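ABC transporter, substrate-binding protein (Clostridium perfringens, PDB 4EDP) probably captures a solute outside the cell membrane and hands it to the membrane part of an ABC transporter for import. Local coordinates at residues E157-P162 / A233-D238; P171-T176 / A180-A185. All blocks are in the same frame, centred on the assembly; numbering follows the deposited sequence.

Interaction 1 (E157-P162 / A233-D238); sequences EDLWKP and AAVASD
Leu159, which reaches across to Ala233 and Val235, has its backbone O bound by Asn211 ND2, and the same amide nitrogen also donates to Lys161 O. The end of the 3-10 segment that runs through 157-160 is thus fastened through its backbone while its leucine packs inward. The setting is one lobe of a two-lobed fold of the periplasmic binding protein class, where strand 233-237 lies between the antiparallel strand 135-145 and the parallel strand 168-171. The turn is closed by Trp160 N to Glu157 O at 3.1 Å, and no hydrogen bond crosses between the two segments.

What joins them is apolar. Leu159 and Val235 approach at about a right angle, and the two methyls of the leucine are divided between two residues on the same face of the strand. CD2 only grazes Ala233, 4.5 Å from its CB. A chi1 of -67° places CG beside the backbone N, and chi2 of 171° sets CD1 anti to CA, which carries CD1 to the valine. Ile143 of strand 135-145 also packs on Leu159; Leu159, Ala233 and Val235 are all buried. The tight point is Leu159 CD1 against Val235 CG2, 3.5 Å, closer than usual for two methyl carbons.

Interaction 2 (P171-T176 / A180-A185); sequences PDITTT and AMVEIA
Pro171 and Ile173 pack on Met181 and Val182 where strand 168-171 gives way to helix 178-189, a strand-loop-helix connection in one lobe of the periplasmic binding protein fold. In this fold such connections often border the cleft between the lobes.

The apolar contacts involve one residue pair each. Ile173 CD1 meets Val182 CG2 at 3.7 Å, the two side chains meeting at a slant. The isoleucine's CA-CB bond does not aim at the helix; with CG1 anti to the backbone N (chi1 -169°) and a bend at chi2 (61°), its terminal methyl turns in nearer. Pro171 brings CD, the ring carbon bonded to N, to Met181 SD at 4.2 Å, at about a right angle to the methionine chain. Met181 leaves the helix toward the proline, but bends at chi2 and chi3 lead its end away again. Because it has two conformers, this sulfur contact is less certain. Trp346 of helix 332-350 packs on both Ile173 and Met181.

The polar bonds shape the loop itself. Asp172 to Thr175 form a type I beta turn, in which Asp172 O receives two donors from one residue, Thr175 N at 3.1 Å and Thr175 OG1 at 2.7 Å, the hydroxyl lying in the carbonyl plane. Asp172 OD2 uses its anti lone pair for Thr174 OG1, 2.9 Å away, and makes a weak bond with Thr174 N, as in an Asx turn.

Water links the loop to the helix start. Thr176 and Ala180 are four residues apart in sequence, the i to i+4 pairing of a helix, but instead of a direct bond a single water bridges them, giving a hydrogen to Thr176 O at 2.8 Å and accepting one from Ala180 N at 3.0 Å.

Overall arrangement
Both contacts are buried and belong to the same lobe, their centres about 12 Å apart. Val235 connects them: it receives the leucine of interaction 1, while its O lies 3.5 Å from Pro171 CD and its CG2 lies 3.9 Å from Met181 SD in one of two conformers, a less certain contact. Trp160 makes a second link, packing on Ala185 and Ile184 of helix 178-189. Interaction 1 brings a distant turn onto a sheet strand, with 70 residues between its segments, and is purely apolar. Interaction 2 joins near neighbours in sequence; its buried apolar pairs are accompanied by a threonine-rich turn, partly exposed, and a bridging water at the helix start.

Interaction 1 (E157-P162 / A233-D238)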
loop_
_atom_site.group_PDB
_atom_site.type_symbol
_atom_site.label_atom_id
_atom_site.label_comp_id
_atom_site.label_asym_id
_atom_site.label_seq_id
_atom_site.Cartn_x
_atom_site.Cartn_y
_atom_site.Cartn_z
ATOM N N GLU A 157 18.100 -10.339 0.854
ATOM C CA GLU A 157 18.916 -11.187 1.714
ATOM C C GLU A 157 20.183 -10.495 2.229
ATOM O O GLU A 157 20.688 -10.856 3.294
ATOM C CB GLU A 157 19.262 -12.500 1.020
ATOM C CG GLU A 157 18.024 -13.384 0.710
ATOM C CD GLU A 157 17.172 -12.985 -0.501
ATOM O OE1 GLU A 157 17.513 -12.038 -1.271
ATOM O OE2 GLU A 157 16.141 -13.692 -0.703
ATOM N N ASP A 158 20.683 -9.518 1.475
ATOM C CA ASP A 158 21.875 -8.754 1.877
ATOM C C ASP A 158 21.649 -7.977 3.182
ATOM O O ASP A 158 22.613 -7.596 3.847
ATOM C CB ASP A 158 22.361 -7.792 0.772
ATOM C CG ASP A 158 23.020 -8.494 -0.402
ATOM O OD1 ASP A 158 23.527 -9.634 -0.263
ATOM O OD2 ASP A 158 23.065 -7.861 -1.476
ATOM N N LEU A 159 20.392 -7.742 3.562
ATOM C CA LEU A 159 20.103 -7.032 4.821
ATOM C C LEU A 159 20.597 -7.823 6.044
ATOM O O LEU A 159 20.796 -7.252 7.110
ATOM C CB LEU A 159 18.597 -6.749 4.952
ATOM C CG LEU A 159 18.024 -5.747 3.931
ATOM C CD1 LEU A 159 16.488 -5.717 4.030
ATOM C CD2 LEU A 159 18.617 -4.346 4.115
ATOM N N TRP A 160 20.798 -9.128 5.870
ATOM C CA TRP A 160 21.308 -10.012 6.924
ATOM C C TRP A 160 22.828 -10.039 7.067
ATOM O O TRP A 160 23.342 -10.676 7.984
ATOM C CB TRP A 160 20.814 -11.448 6.707
ATOM C CG TRP A 160 19.415 -11.740 7.196
ATOM C CD1 TRP A 160 19.093 -12.425 8.325
ATOM C CD2 TRP A 160 18.160 -11.360 6.591
ATOM N NE1 TRP A 160 17.733 -12.487 8.477
ATOM C CE2 TRP A 160 17.134 -11.844 7.430
ATOM C CE3 TRP A 160 17.806 -10.658 5.440
ATOM C CZ2 TRP A 160 15.789 -11.651 7.153
ATOM C CZ3 TRP A 160 16.469 -10.474 5.161
ATOM C CH2 TRP A 160 15.474 -10.965 6.013
ATOM N N LYS A 161 23.552 -9.354 6.193
ATOM C CA LYS A 161 25.022 -9.336 6.247
ATOM C C LYS A 161 25.550 -8.851 7.586
ATOM O O LYS A 161 25.057 -7.869 8.137
ATOM C CB LYS A 161 25.601 -8.459 5.140
ATOM C CG LYS A 161 25.523 -9.121 3.773
ATOM C CD LYS A 161 25.782 -8.178 2.619
ATOM C CE LYS A 161 27.111 -7.506 2.666
ATOM N NZ LYS A 161 27.373 -6.913 1.305
ATOM N N PRO A 162 26.568 -9.533 8.098
ATOM C CA PRO A 162 27.163 -9.185 9.392
ATOM C C PRO A 162 27.757 -7.785 9.401
ATOM O O PRO A 162 27.882 -7.179 10.465
ATOM C CB PRO A 162 28.224 -10.253 9.591
ATOM C CG PRO A 162 28.493 -10.803 8.241
ATOM C CD PRO A 162 27.220 -10.702 7.487
ATOM N N ALA A 233 20.947 1.738 5.945
ATOM C CA ALA A 233 19.890 1.186 5.084
ATOM C C ALA A 233 18.544 1.058 5.772
ATOM O O ALA A 233 18.467 0.880 6.991
ATOM C CB ALA A 233 20.303 -0.207 4.555
ATOM N N ALA A 234 17.477 1.166 4.991
ATOM C CA ALA A 234 16.130 0.965 5.517
ATOM C C ALA A 234 15.203 0.362 4.471
ATOM O O ALA A 234 15.290 0.699 3.282
ATOM C CB ALA A 234 15.512 2.293 6.041
ATOM N N VAL A 235 14.346 -0.555 4.894
ATOM C CA VAL A 235 13.310 -1.070 4.005
ATOM C C VAL A 235 12.238 0.010 4.127
ATOM O O VAL A 235 11.737 0.260 5.221
ATOM C CB VAL A 235 12.770 -2.435 4.443
ATOM C CG1 VAL A 235 11.543 -2.814 3.630
ATOM C CG2 VAL A 235 13.858 -3.493 4.363
ATOM N N ALA A 236 11.897 0.659 3.024
ATOM C CA ALA A 236 10.983 1.780 3.072
ATOM C C ALA A 236 10.208 1.989 1.777
ATOM O O ALA A 236 10.627 1.576 0.705
ATOM C CB ALA A 236 11.773 3.027 3.376
ATOM N N SER A 237 9.099 2.702 1.899
ATOM C CA SER A 237 8.236 2.983 0.773
ATOM C C SER A 237 8.821 3.990 -0.201
ATOM O O SER A 237 9.749 4.743 0.122
ATOM C CB SER A 237 6.916 3.545 1.297
ATOM O OG SER A 237 7.108 4.850 1.859
ATOM N N ASP A 238 8.251 3.997 -1.399
ATOM C CA ASP A 238 8.579 4.955 -2.429
ATOM C C ASP A 238 8.409 6.383 -1.891
ATOM O O ASP A 238 9.268 7.246 -2.121
ATOM C CB ASP A 238 7.709 4.712 -3.675
ATOM C CG ASP A 238 6.220 4.436 -3.349
ATOM O OD1 ASP A 238 5.741 4.670 -2.216
ATOM O OD2 ASP A 238 5.516 3.990 -4.275
#

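Interaction 2 (P171-T176 / A180-A185)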
loop_
_atom_site.group_PDB
_atom_site.type_symbol
_atom_site.label_atom_id
_atom_site.label_comp_id
_atom_site.label_asym_id
_atom_site.label_seq_id
_atom_site.Cartn_x
_atom_site.Cartn_y
_atom_site.Cartn_z
ATOM N N PRO A 171 10.238 -1.595 8.782
ATOM C CA PRO A 171 8.913 -1.188 9.195
ATOM C C PRO A 171 8.337 -2.120 10.242
ATOM O O PRO A 171 8.552 -3.346 10.183
ATOM C CB PRO A 171 8.098 -1.284 7.895
ATOM C CG PRO A 171 8.776 -2.321 7.119
ATOM C CD PRO A 171 10.245 -2.090 7.394
ATOM N N ASP A 172 7.606 -1.557 11.197
ATOM C CA ASP A 172 7.013 -2.367 12.242
ATOM C C ASP A 172 5.869 -3.196 11.670
ATOM O O ASP A 172 5.273 -2.845 10.635
ATOM C CB ASP A 172 6.483 -1.497 13.378
ATOM C CG ASP A 172 6.088 -2.318 14.582
ATOM O OD1 ASP A 172 6.937 -3.090 15.077
ATOM O OD2 ASP A 172 4.929 -2.195 15.015
ATOM N N ILE A 173 5.568 -4.296 12.344
ATOM C CA ILE A 173 4.500 -5.204 11.913
ATOM C C ILE A 173 3.145 -4.521 11.763
ATOM O O ILE A 173 2.337 -4.936 10.920
ATOM C CB ILE A 173 4.381 -6.405 12.880
ATOM C CG1 ILE A 173 3.474 -7.493 12.294
ATOM C CG2 ILE A 173 3.915 -5.942 14.269
ATOM C CD1 ILE A 173 3.992 -8.084 10.925
ATOM N N THR A 174 2.895 -3.469 12.545
ATOM C CA THR A 174 1.616 -2.749 12.508
ATOM C C THR A 174 1.476 -1.701 11.394
ATOM O O THR A 174 0.431 -1.068 11.273
ATOM C CB THR A 174 1.352 -2.033 13.870
ATOM O OG1 THR A 174 2.392 -1.080 14.129
ATOM C CG2 THR A 174 1.303 -3.041 15.003
ATOM N N THR A 175 2.513 -1.536 10.583
ATOM C CA THR A 175 2.527 -0.548 9.503
ATOM C C THR A 175 2.144 -1.211 8.196
ATOM O O THR A 175 2.089 -2.440 8.099
ATOM C CB THR A 175 3.931 0.059 9.299
ATOM O OG1 THR A 175 4.818 -0.952 8.804
ATOM C CG2 THR A 175 4.477 0.665 10.615
ATOM N N THR A 176 1.901 -0.396 7.184
ATOM C CA THR A 176 1.517 -0.916 5.871
ATOM C C THR A 176 2.403 -2.025 5.357
ATOM O O THR A 176 1.912 -3.033 4.840
ATOM C CB THR A 176 1.532 0.213 4.842
ATOM O OG1 THR A 176 0.642 1.231 5.289
ATOM C CG2 THR A 176 1.106 -0.302 3.453
ATOM N N ALA A 180 4.865 -7.350 4.388
ATOM C CA ALA A 180 5.910 -7.506 3.391
ATOM C C ALA A 180 7.236 -7.891 4.048
ATOM O O ALA A 180 7.956 -8.739 3.528
ATOM C CB ALA A 180 6.078 -6.204 2.556
ATOM N N MET A 181 7.549 -7.271 5.178
ATOM C CA MET A 181 8.796 -7.549 5.867
ATOM C C MET A 181 8.837 -9.042 6.304
ATOM O O MET A 181 9.878 -9.700 6.208
ATOM C CB MET A 181 8.986 -6.553 7.030
ATOM C CG MET A 181 10.373 -6.544 7.541
ATOM S SD MET A 181 11.530 -5.898 6.311
ATOM C CE MET A 181 12.934 -6.922 6.769
ATOM N N VAL A 182 7.703 -9.582 6.748
ATOM C CA VAL A 182 7.619 -10.994 7.131
ATOM C C VAL A 182 7.804 -11.861 5.866
ATOM O O VAL A 182 8.486 -12.901 5.906
ATOM C CB VAL A 182 6.284 -11.337 7.846
ATOM C CG1 VAL A 182 6.162 -12.832 8.103
ATOM C CG2 VAL A 182 6.134 -10.540 9.148
ATOM N N GLU A 183 7.196 -11.455 4.750
ATOM C CA GLU A 183 7.321 -12.231 3.503
ATOM C C GLU A 183 8.741 -12.194 2.942
ATOM O O GLU A 183 9.219 -13.186 2.355
ATOM C CB GLU A 183 6.233 -11.874 2.478
ATOM C CG GLU A 183 4.835 -12.230 3.009
ATOM C CD GLU A 183 3.773 -12.478 1.958
ATOM O OE1 GLU A 183 4.087 -12.479 0.751
ATOM O OE2 GLU A 183 2.605 -12.763 2.360
ATOM N N ILE A 184 9.427 -11.073 3.131
ATOM C CA ILE A 184 10.822 -10.950 2.741
ATOM C C ILE A 184 11.658 -11.979 3.526
ATOM O O ILE A 184 12.492 -12.684 2.949
ATOM C CB ILE A 184 11.329 -9.506 2.996
ATOM C CG1 ILE A 184 10.786 -8.558 1.915
ATOM C CG2 ILE A 184 12.866 -9.500 3.023
ATOM C CD1 ILE A 184 10.916 -7.077 2.264
ATOM N N ALA A 185 11.404 -12.093 4.826
ATOM C CA ALA A 185 12.087 -13.061 5.689
ATOM C C ALA A 185 11.745 -14.482 5.260
ATOM O O ALA A 185 12.616 -15.369 5.282
ATOM C CB ALA A 185 11.703 -12.815 7.156
HETATM O O HOH W 1 2.841 -5.343 3.552
#